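Local coordinates for heat-inducible transcription repressor HrcA (Thermotoga maritima, PDB 1STZ), which probably acts as a negative regulator of the class I heat shock operons grpE-dnaK-dnaJ and groELS, as a DNA-binding transcriptional repressor, at residues A[22-27]-A[89-94]; A[209-214]-A[219-224]; A[243-248]-A[307-312]. All blocks are in the same frame, centred on the assembly; numbering follows the deposited sequence.

Overall arrangement
The three contacts follow one another along the chain, none touching another. Contact 1 joins helix 17-33 to helix 81-94, the first and last helices of the N-terminal DNA-binding part. Contact 3 is its near neighbour, about 21 Å away between centres, at the C-terminal end of 299-309, the central strand of the five-stranded sheet of the GAF-like domain. Contact 2 is remote, about 45 Å from contact 3 and about 57 Å from contact 1 between centres, in helix 215-224 and the loop leading into it, beside the separate three-stranded sheet. Residues of contacts 2 and 3 pack on the second subunit, consistent with an interface that draws on more than one region.

Contact 1. Residues A[22-27]-A[89-94]; sequences VLYCIV and EEMLKI
Helix 22-27 and helix 89-94 pass each other at 100° with their axes 11.8 Å apart at the closest, and Y24 is the side chain that spans the gap to E90, M91 and I94. Its ring leaves the helix with CG anti to the backbone N (chi1 -175°), which sends the phenol outward toward the other helix, its side chain crossing that of M91 at about a right angle. The thioether of M91 meets the ring at its rim: SD lies 4.9 Å from the centroid of the Y24 ring and 77° off its normal, a Met-aromatic contact of the edge-on kind. The M91 chain bends at both chi2 and chi3, and this fold brings its sulfur round to the tyrosine although its CB does not point that way. Y24 CZ is 3.8 Å from M91 SD, and Y24 CE2 is 4.0 Å from M91 CG. The modelled placement of the phenol oxygen against the sulfur and methyl of M91 is too tight to be trusted in detail. E90 offers only its aliphatic base, with CB 4.3 Å from Y24 CD2, while its carboxylate end turns away. At the margin, I94 brings CD1 toward the phenol oxygen. The arrangement is consistent with the winged-helix DNA-binding domain of HrcA, in which helix 81-94 follows the strand pair 68-69 and 78-79. One turn before M91, Y87 meets the Y24 ring with the planes at a shallow angle. L23 packs on F86 and V27 on L84, whereas V22 and I26 turn to I55 and M59 of helix 52-64.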
loop_
_atom_site.group_PDB
_atom_site.type_symbol
_atom_site.label_atom_id
_atom_site.label_comp_id
_atom_site.label_asym_id
_atom_site.label_seq_id
_atom_site.Cartn_x
_atom_site.Cartn_y
_atom_site.Cartn_z
ATOM N N VAL A 22 -32.722 11.178 -14.882
ATOM C CA VAL A 22 -32.151 11.594 -16.161
ATOM C C VAL A 22 -30.989 12.586 -15.950
ATOM O O VAL A 22 -29.959 12.505 -16.618
ATOM C CB VAL A 22 -33.219 12.235 -17.083
ATOM C CG1 VAL A 22 -32.573 12.813 -18.332
ATOM C CG2 VAL A 22 -34.287 11.214 -17.469
ATOM N N LEU A 23 -31.151 13.510 -15.013
ATOM C CA LEU A 23 -30.117 14.495 -14.738
ATOM C C LEU A 23 -28.902 13.793 -14.146
ATOM O O LEU A 23 -27.766 14.087 -14.492
ATOM C CB LEU A 23 -30.636 15.543 -13.758
ATOM C CG LEU A 23 -30.032 16.949 -13.779
ATOM C CD1 LEU A 23 -30.084 17.598 -12.401
ATOM C CD2 LEU A 23 -28.655 17.050 -14.373
ATOM N N TYR A 24 -29.171 12.853 -13.251
ATOM C CA TYR A 24 -28.130 12.078 -12.606
ATOM C C TYR A 24 -27.304 11.302 -13.639
ATOM O O TYR A 24 -26.074 11.315 -13.591
ATOM C CB TYR A 24 -28.777 11.127 -11.604
ATOM C CG TYR A 24 -27.805 10.349 -10.792
ATOM C CD1 TYR A 24 -27.562 9.018 -11.062
ATOM C CD2 TYR A 24 -27.124 10.949 -9.747
ATOM C CE1 TYR A 24 -26.678 8.295 -10.306
ATOM C CE2 TYR A 24 -26.235 10.239 -8.988
ATOM C CZ TYR A 24 -26.015 8.916 -9.276
ATOM O OH TYR A 24 -25.119 8.227 -8.528
ATOM N N CYS A 25 -27.973 10.661 -14.596
ATOM C CA CYS A 25 -27.259 9.863 -15.597
ATOM C C CYS A 25 -26.399 10.730 -16.511
ATOM O O CYS A 25 -25.272 10.359 -16.813
ATOM C CB CYS A 25 -28.218 9.006 -16.422
ATOM S SG CYS A 25 -28.711 7.519 -15.531
ATOM N N ILE A 26 -26.936 11.872 -16.938
ATOM C CA ILE A 26 -26.213 12.808 -17.791
ATOM C C ILE A 26 -24.892 13.219 -17.137
ATOM O O ILE A 26 -23.841 13.128 -17.758
ATOM C CB ILE A 26 -27.090 14.063 -18.090
ATOM C CG1 ILE A 26 -28.187 13.714 -19.100
ATOM C CG2 ILE A 26 -26.251 15.232 -18.614
ATOM C CD1 ILE A 26 -29.380 14.641 -19.069
ATOM N N VAL A 27 -24.960 13.657 -15.884
ATOM C CA VAL A 27 -23.782 14.108 -15.149
ATOM C C VAL A 27 -22.789 12.974 -14.953
ATOM O O VAL A 27 -21.597 13.153 -15.151
ATOM C CB VAL A 27 -24.155 14.709 -13.775
ATOM C CG1 VAL A 27 -22.910 15.130 -13.029
ATOM C CG2 VAL A 27 -25.058 15.923 -13.952
ATOM N N GLU A 89 -25.063 16.288 -4.389
ATOM C CA GLU A 89 -26.028 16.147 -3.296
ATOM C C GLU A 89 -26.702 14.774 -3.307
ATOM O O GLU A 89 -26.949 14.198 -2.257
ATOM C CB GLU A 89 -27.110 17.234 -3.368
ATOM C CG GLU A 89 -26.629 18.645 -3.045
ATOM C CD GLU A 89 -26.131 18.780 -1.621
ATOM O OE1 GLU A 89 -26.837 18.336 -0.680
ATOM O OE2 GLU A 89 -25.031 19.333 -1.429
ATOM N N GLU A 90 -26.996 14.260 -4.497
ATOM C CA GLU A 90 -27.632 12.954 -4.628
ATOM C C GLU A 90 -26.665 11.818 -4.302
ATOM O O GLU A 90 -27.079 10.819 -3.723
ATOM C CB GLU A 90 -28.225 12.766 -6.029
ATOM C CG GLU A 90 -29.485 13.600 -6.278
ATOM C CD GLU A 90 -30.691 13.160 -5.441
ATOM O OE1 GLU A 90 -30.767 11.965 -5.040
ATOM O OE2 GLU A 90 -31.576 14.018 -5.186
ATOM N N MET A 91 -25.386 11.967 -4.643
ATOM C CA MET A 91 -24.395 10.934 -4.293
ATOM C C MET A 91 -24.119 10.929 -2.807
ATOM O O MET A 91 -23.884 9.876 -2.238
ATOM C CB MET A 91 -23.074 11.112 -5.042
ATOM C CG MET A 91 -23.196 10.967 -6.549
ATOM S SD MET A 91 -22.884 9.284 -7.184
ATOM C CE MET A 91 -23.738 8.208 -6.026
ATOM N N LEU A 92 -24.151 12.107 -2.189
ATOM C CA LEU A 92 -23.920 12.241 -0.748
ATOM C C LEU A 92 -25.010 11.477 0.005
ATOM O O LEU A 92 -24.739 10.781 0.968
ATOM C CB LEU A 92 -23.932 13.719 -0.345
ATOM C CG LEU A 92 -22.910 14.214 0.676
ATOM C CD1 LEU A 92 -22.924 15.722 0.685
ATOM C CD2 LEU A 92 -23.195 13.679 2.066
ATOM N N LYS A 93 -26.240 11.612 -0.486
ATOM C CA LYS A 93 -27.419 10.944 0.058
ATOM C C LYS A 93 -27.326 9.424 -0.066
ATOM O O LYS A 93 -27.694 8.705 0.863
ATOM C CB LYS A 93 -28.664 11.451 -0.679
ATOM C CG LYS A 93 -30.002 11.076 -0.071
ATOM C CD LYS A 93 -30.610 12.229 0.722
ATOM C CE LYS A 93 -31.027 13.409 -0.161
ATOM N NZ LYS A 93 -31.625 14.496 0.667
ATOM N N ILE A 94 -26.831 8.948 -1.206
ATOM C CA ILE A 94 -26.676 7.514 -1.459
ATOM C C ILE A 94 -25.479 6.936 -0.685
ATOM O O ILE A 94 -25.462 5.749 -0.365
ATOM C CB ILE A 94 -26.553 7.241 -2.987
ATOM C CG1 ILE A 94 -27.879 7.553 -3.691
ATOM C CG2 ILE A 94 -26.150 5.794 -3.258
ATOM C CD1 ILE A 94 -27.744 7.812 -5.191
#

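Contact 2. Residues A[209-214]-A[219-224]; sequences ESLKGS and LIESLI
A 3-10 segment carrying L211 and K212 folds back over E221 of the helix it leads into, in the part of the chain that in the HrcA family forms an inserted dimerization domain. S214 stands at the N-cap of that helix, with OG making a weak hydrogen bond to L217 N, so the helix begins right after segment 209-214. E221 is the residue the loop meets. It swings its CG opposite the main-chain nitrogen (chi1 162°) and runs extended beyond, which carries its carboxylate out to K212. K212 NZ reaches E221 OE1 at 3.1 Å in a salt bridge whose hydrogen bond is weak; E221 OE2 is 3.9 Å from K212 NZ, so the ammonium engages mainly one oxygen. K212 kinks at chi4 to bring NZ there. Beneath this polar end, L211 covers the base of the glutamate: its CD1 lies 3.7 Å from E221 CB, and its own CB lies 3.7 Å from E221 OE1. With an alanine in place of E221, the K212 ammonium would probably lose its carboxylate mate, and L211 CB its contact with the carboxylate. On the helix itself, S222 OG donates to L219 O at 2.7 Å, tilted 24° from the carbonyl plane, and L223 N uses the same oxygen. Behind the contact, L211 and I224 rest on L195 of helix 184-195, and I220 and I224 on F162 of strand 159-166. L223 lies over T174 and I176 of strand 169-177, while L219 and L223 also pack on P112 and L113 of the second subunit.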
loop_
_atom_site.group_PDB
_atom_site.type_symbol
_atom_site.label_atom_id
_atom_site.label_comp_id
_atom_site.label_asym_id
_atom_site.label_seq_id
_atom_site.Cartn_x
_atom_site.Cartn_y
_atom_site.Cartn_z
ATOM N N GLU A 209 17.839 36.048 20.867
ATOM C CA GLU A 209 19.077 36.691 20.417
ATOM C C GLU A 209 20.330 35.885 20.790
ATOM O O GLU A 209 21.318 35.891 20.054
ATOM C CB GLU A 209 19.174 38.135 20.974
ATOM C CG GLU A 209 18.037 39.069 20.538
ATOM C CD GLU A 209 18.347 40.561 20.702
ATOM O OE1 GLU A 209 17.534 41.400 20.244
ATOM O OE2 GLU A 209 19.393 40.913 21.284
ATOM N N SER A 210 20.280 35.173 21.913
ATOM C CA SER A 210 21.426 34.390 22.380
ATOM C C SER A 210 21.816 33.201 21.483
ATOM O O SER A 210 22.869 32.607 21.691
ATOM C CB SER A 210 21.181 33.899 23.809
ATOM O OG SER A 210 19.969 33.175 23.879
ATOM N N LEU A 211 20.986 32.843 20.499
ATOM C CA LEU A 211 21.346 31.763 19.567
ATOM C C LEU A 211 22.511 32.096 18.603
ATOM O O LEU A 211 23.109 31.185 18.025
ATOM C CB LEU A 211 20.121 31.284 18.773
ATOM C CG LEU A 211 19.110 30.385 19.497
ATOM C CD1 LEU A 211 18.068 29.880 18.517
ATOM C CD2 LEU A 211 19.775 29.217 20.206
ATOM N N LYS A 212 22.855 33.376 18.441
ATOM C CA LYS A 212 23.947 33.766 17.534
ATOM C C LYS A 212 25.318 33.885 18.227
ATOM O O LYS A 212 26.298 34.278 17.594
ATOM C CB LYS A 212 23.590 35.066 16.798
ATOM C CG LYS A 212 22.700 34.852 15.584
ATOM C CD LYS A 212 22.640 36.072 14.666
ATOM C CE LYS A 212 21.979 35.728 13.317
ATOM N NZ LYS A 212 20.639 35.066 13.435
ATOM N N GLY A 213 25.390 33.502 19.503
ATOM C CA GLY A 213 26.599 33.648 20.303
ATOM C C GLY A 213 27.732 32.679 19.996
ATOM O O GLY A 213 28.854 32.885 20.452
ATOM N N SER A 214 27.439 31.616 19.249
ATOM C CA SER A 214 28.467 30.678 18.780
ATOM C C SER A 214 28.079 30.063 17.424
ATOM O O SER A 214 26.950 30.217 16.960
ATOM C CB SER A 214 28.697 29.567 19.809
ATOM O OG SER A 214 27.676 28.582 19.712
ATOM N N LEU A 219 23.929 27.245 13.848
ATOM C CA LEU A 219 23.487 26.089 13.076
ATOM C C LEU A 219 22.107 25.672 13.549
ATOM O O LEU A 219 21.203 25.486 12.735
ATOM C CB LEU A 219 24.469 24.917 13.241
ATOM C CG LEU A 219 24.674 23.907 12.097
ATOM C CD1 LEU A 219 25.172 22.560 12.640
ATOM C CD2 LEU A 219 23.443 23.706 11.239
ATOM N N ILE A 220 21.947 25.549 14.865
ATOM C CA ILE A 220 20.666 25.140 15.452
ATOM C C ILE A 220 19.544 26.111 15.091
ATOM O O ILE A 220 18.437 25.675 14.784
ATOM C CB ILE A 220 20.782 24.938 17.006
ATOM C CG1 ILE A 220 20.970 23.458 17.341
ATOM C CG2 ILE A 220 19.537 25.450 17.743
ATOM C CD1 ILE A 220 22.251 22.865 16.821
ATOM N N GLU A 221 19.832 27.412 15.115
ATOM C CA GLU A 221 18.834 28.436 14.778
ATOM C C GLU A 221 18.371 28.303 13.330
ATOM O O GLU A 221 17.195 28.514 13.040
ATOM C CB GLU A 221 19.366 29.859 15.034
ATOM C CG GLU A 221 18.580 30.957 14.313
ATOM C CD GLU A 221 18.706 32.335 14.941
ATOM O OE1 GLU A 221 19.821 32.721 15.366
ATOM O OE2 GLU A 221 17.672 33.047 14.986
ATOM N N SER A 222 19.281 27.966 12.417
ATOM C CA SER A 222 18.897 27.767 11.012
ATOM C C SER A 222 18.118 26.467 10.782
ATOM O O SER A 222 17.285 26.404 9.873
ATOM C CB SER A 222 20.121 27.828 10.089
ATOM O OG SER A 222 21.017 26.754 10.326
ATOM N N LEU A 223 18.369 25.439 11.599
ATOM C CA LEU A 223 17.650 24.168 11.470
ATOM C C LEU A 223 16.213 24.283 11.969
ATOM O O LEU A 223 15.297 23.792 11.326
ATOM C CB LEU A 223 18.363 23.032 12.213
ATOM C CG LEU A 223 19.732 22.630 11.656
ATOM C CD1 LEU A 223 20.367 21.582 12.560
ATOM C CD2 LEU A 223 19.605 22.124 10.210
ATOM N N ILE A 224 16.029 24.930 13.114
ATOM C CA ILE A 224 14.699 25.189 13.661
ATOM C C ILE A 224 13.973 26.193 12.780
ATOM O O ILE A 224 12.801 26.005 12.429
ATOM C CB ILE A 224 14.796 25.729 15.103
ATOM C CG1 ILE A 224 15.328 24.641 16.032
ATOM C CG2 ILE A 224 13.422 26.212 15.589
ATOM C CD1 ILE A 224 15.866 25.148 17.318
#

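Contact 3. Residues A[243-248]-A[307-312]; sequences ETLTLE and FTSKVT
Where S309 meets T244 and L245, the flat group is its peptide carbonyl rather than a ring. T308 OG1 stands above that carbonyl plane, 43° out of it, and donates to S309 O at 2.8 Å, a bond that misses the oxygen's lone pairs. At the preceding peptide the isobutyl end of L245 closes in: CD1 is 4.2 Å from S309 N, and CD2 is 4.1 Å from S309 CB. The hydroxyl of S309 takes the contact's polar role. Turned to the far side of CB from its main-chain nitrogen (chi1 175°), S309 OG lies 2.9 Å from T244 OG1, a close pairing whose hydrogen bond is not settled, and it accepts from V311 N at 3.0 Å with an N-H...O angle of 152°. This second bond closes an ST turn, which bends the chain as strand 299-309 ends and gives way to the loop before helix 314-334. T244 OG1, set between its own N and carbonyl carbon, has D242 OD1 as its hydrogen-bond partner. T244 CG2, the second branch, comes to 4.2 Å from V311 CB. The strand belongs to the five-stranded antiparallel sheet of the GAF-like domain, lying between 134-138 and 287-296, with F307 hydrogen-bonded to Y134 and T308 to A288 through the backbone. L245 also packs on F287, and K286 NZ hydrogen-bonds to T244 O. K310 salt-bridges D81 at the start of helix 81-94, and two residues beyond L245 the side chain of L247 packs on L245 of the second subunit.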
loop_
_atom_site.group_PDB
_atom_site.type_symbol
_atom_site.label_atom_id
_atom_site.label_comp_id
_atom_site.label_asym_id
_atom_site.label_seq_id
_atom_site.Cartn_x
_atom_site.Cartn_y
_atom_site.Cartn_z
ATOM N N GLU A 243 -7.327 16.734 -19.131
ATOM C CA GLU A 243 -7.610 17.372 -20.413
ATOM C C GLU A 243 -8.644 18.479 -20.326
ATOM O O GLU A 243 -8.732 19.308 -21.216
ATOM C CB GLU A 243 -8.069 16.330 -21.453
ATOM C CG GLU A 243 -7.446 16.515 -22.834
ATOM C CD GLU A 243 -8.245 17.425 -23.776
ATOM O OE1 GLU A 243 -9.506 17.425 -23.750
ATOM O OE2 GLU A 243 -7.599 18.132 -24.587
ATOM N N THR A 244 -9.426 18.486 -19.253
ATOM C CA THR A 244 -10.432 19.516 -19.037
ATOM C C THR A 244 -9.868 20.831 -18.505
ATOM O O THR A 244 -10.607 21.804 -18.412
ATOM C CB THR A 244 -11.544 18.979 -18.076
ATOM O OG1 THR A 244 -10.983 18.561 -16.811
ATOM C CG2 THR A 244 -12.170 17.691 -18.646
ATOM N N LEU A 245 -8.576 20.877 -18.166
ATOM C CA LEU A 245 -7.964 22.075 -17.600
ATOM C C LEU A 245 -6.964 22.657 -18.588
ATOM O O LEU A 245 -6.290 21.915 -19.323
ATOM C CB LEU A 245 -7.274 21.750 -16.264
ATOM C CG LEU A 245 -8.149 21.280 -15.105
ATOM C CD1 LEU A 245 -7.299 20.862 -13.893
ATOM C CD2 LEU A 245 -9.167 22.347 -14.699
ATOM N N THR A 246 -6.868 23.982 -18.634
ATOM C CA THR A 246 -5.904 24.643 -19.507
ATOM C C THR A 246 -4.727 25.133 -18.679
ATOM O O THR A 246 -4.786 25.158 -17.456
ATOM C CB THR A 246 -6.529 25.851 -20.226
ATOM O OG1 THR A 246 -6.950 26.816 -19.254
ATOM C CG2 THR A 246 -7.807 25.464 -21.009
ATOM N N LEU A 247 -3.687 25.542 -19.378
ATOM C CA LEU A 247 -2.503 26.158 -18.797
ATOM C C LEU A 247 -2.883 27.377 -17.972
ATOM O O LEU A 247 -2.392 27.551 -16.862
ATOM C CB LEU A 247 -1.530 26.573 -19.898
ATOM C CG LEU A 247 -0.033 26.497 -19.643
ATOM C CD1 LEU A 247 0.736 27.241 -20.738
ATOM C CD2 LEU A 247 0.335 27.026 -18.292
ATOM N N GLU A 248 -3.762 28.214 -18.510
ATOM C CA GLU A 248 -4.232 29.390 -17.775
ATOM C C GLU A 248 -5.017 29.031 -16.508
ATOM O O GLU A 248 -4.828 29.666 -15.486
ATOM C CB GLU A 248 -5.049 30.347 -18.680
ATOM C CG GLU A 248 -4.663 31.828 -18.533
ATOM C CD GLU A 248 -3.519 32.280 -19.433
ATOM O OE1 GLU A 248 -2.328 32.243 -18.990
ATOM O OE2 GLU A 248 -3.814 32.717 -20.591
ATOM N N PHE A 307 -8.085 20.423 -4.796
ATOM C CA PHE A 307 -8.532 21.068 -6.014
ATOM C C PHE A 307 -8.471 20.057 -7.141
ATOM O O PHE A 307 -7.459 19.406 -7.331
ATOM C CB PHE A 307 -7.635 22.254 -6.366
ATOM C CG PHE A 307 -7.694 23.374 -5.385
ATOM C CD1 PHE A 307 -6.774 23.454 -4.353
ATOM C CD2 PHE A 307 -8.634 24.379 -5.523
ATOM C CE1 PHE A 307 -6.813 24.523 -3.446
ATOM C CE2 PHE A 307 -8.682 25.418 -4.630
ATOM C CZ PHE A 307 -7.764 25.485 -3.579
ATOM N N THR A 308 -9.562 19.933 -7.890
ATOM C CA THR A 308 -9.587 19.141 -9.110
ATOM C C THR A 308 -10.320 19.928 -10.150
ATOM O O THR A 308 -10.928 20.942 -9.848
ATOM C CB THR A 308 -10.358 17.806 -8.887
ATOM O OG1 THR A 308 -11.698 18.079 -8.448
ATOM C CG2 THR A 308 -9.749 16.976 -7.749
ATOM N N SER A 309 -10.307 19.450 -11.379
ATOM C CA SER A 309 -11.359 19.828 -12.304
ATOM C C SER A 309 -12.736 19.556 -11.674
ATOM O O SER A 309 -12.909 18.599 -10.907
ATOM C CB SER A 309 -11.252 19.042 -13.596
ATOM O OG SER A 309 -12.347 19.353 -14.429
ATOM N N LYS A 310 -13.711 20.392 -12.002
ATOM C CA LYS A 310 -15.099 20.148 -11.581
ATOM C C LYS A 310 -15.732 18.987 -12.329
ATOM O O LYS A 310 -16.797 18.524 -11.937
ATOM C CB LYS A 310 -15.968 21.412 -11.705
ATOM C CG LYS A 310 -16.185 21.952 -13.086
ATOM C CD LYS A 310 -17.030 23.224 -13.001
ATOM C CE LYS A 310 -17.113 23.971 -14.341
ATOM N NZ LYS A 310 -17.838 25.261 -14.149
ATOM N N VAL A 311 -15.086 18.551 -13.413
ATOM C CA VAL A 311 -15.423 17.312 -14.098
ATOM C C VAL A 311 -14.630 16.189 -13.449
ATOM O O VAL A 311 -13.546 15.821 -13.900
ATOM C CB VAL A 311 -15.141 17.378 -15.632
ATOM C CG1 VAL A 311 -15.726 16.158 -16.327
ATOM C CG2 VAL A 311 -15.703 18.679 -16.242
ATOM N N THR A 312 -15.160 15.672 -12.347
ATOM C CA THR A 312 -14.420 14.727 -11.518
ATOM C C THR A 312 -15.364 13.769 -10.816
ATOM O O THR A 312 -16.578 14.002 -10.750
ATOM C CB THR A 312 -13.553 15.515 -10.493
ATOM O OG1 THR A 312 -12.723 14.627 -9.734
ATOM C CG2 THR A 312 -14.414 16.221 -9.435
#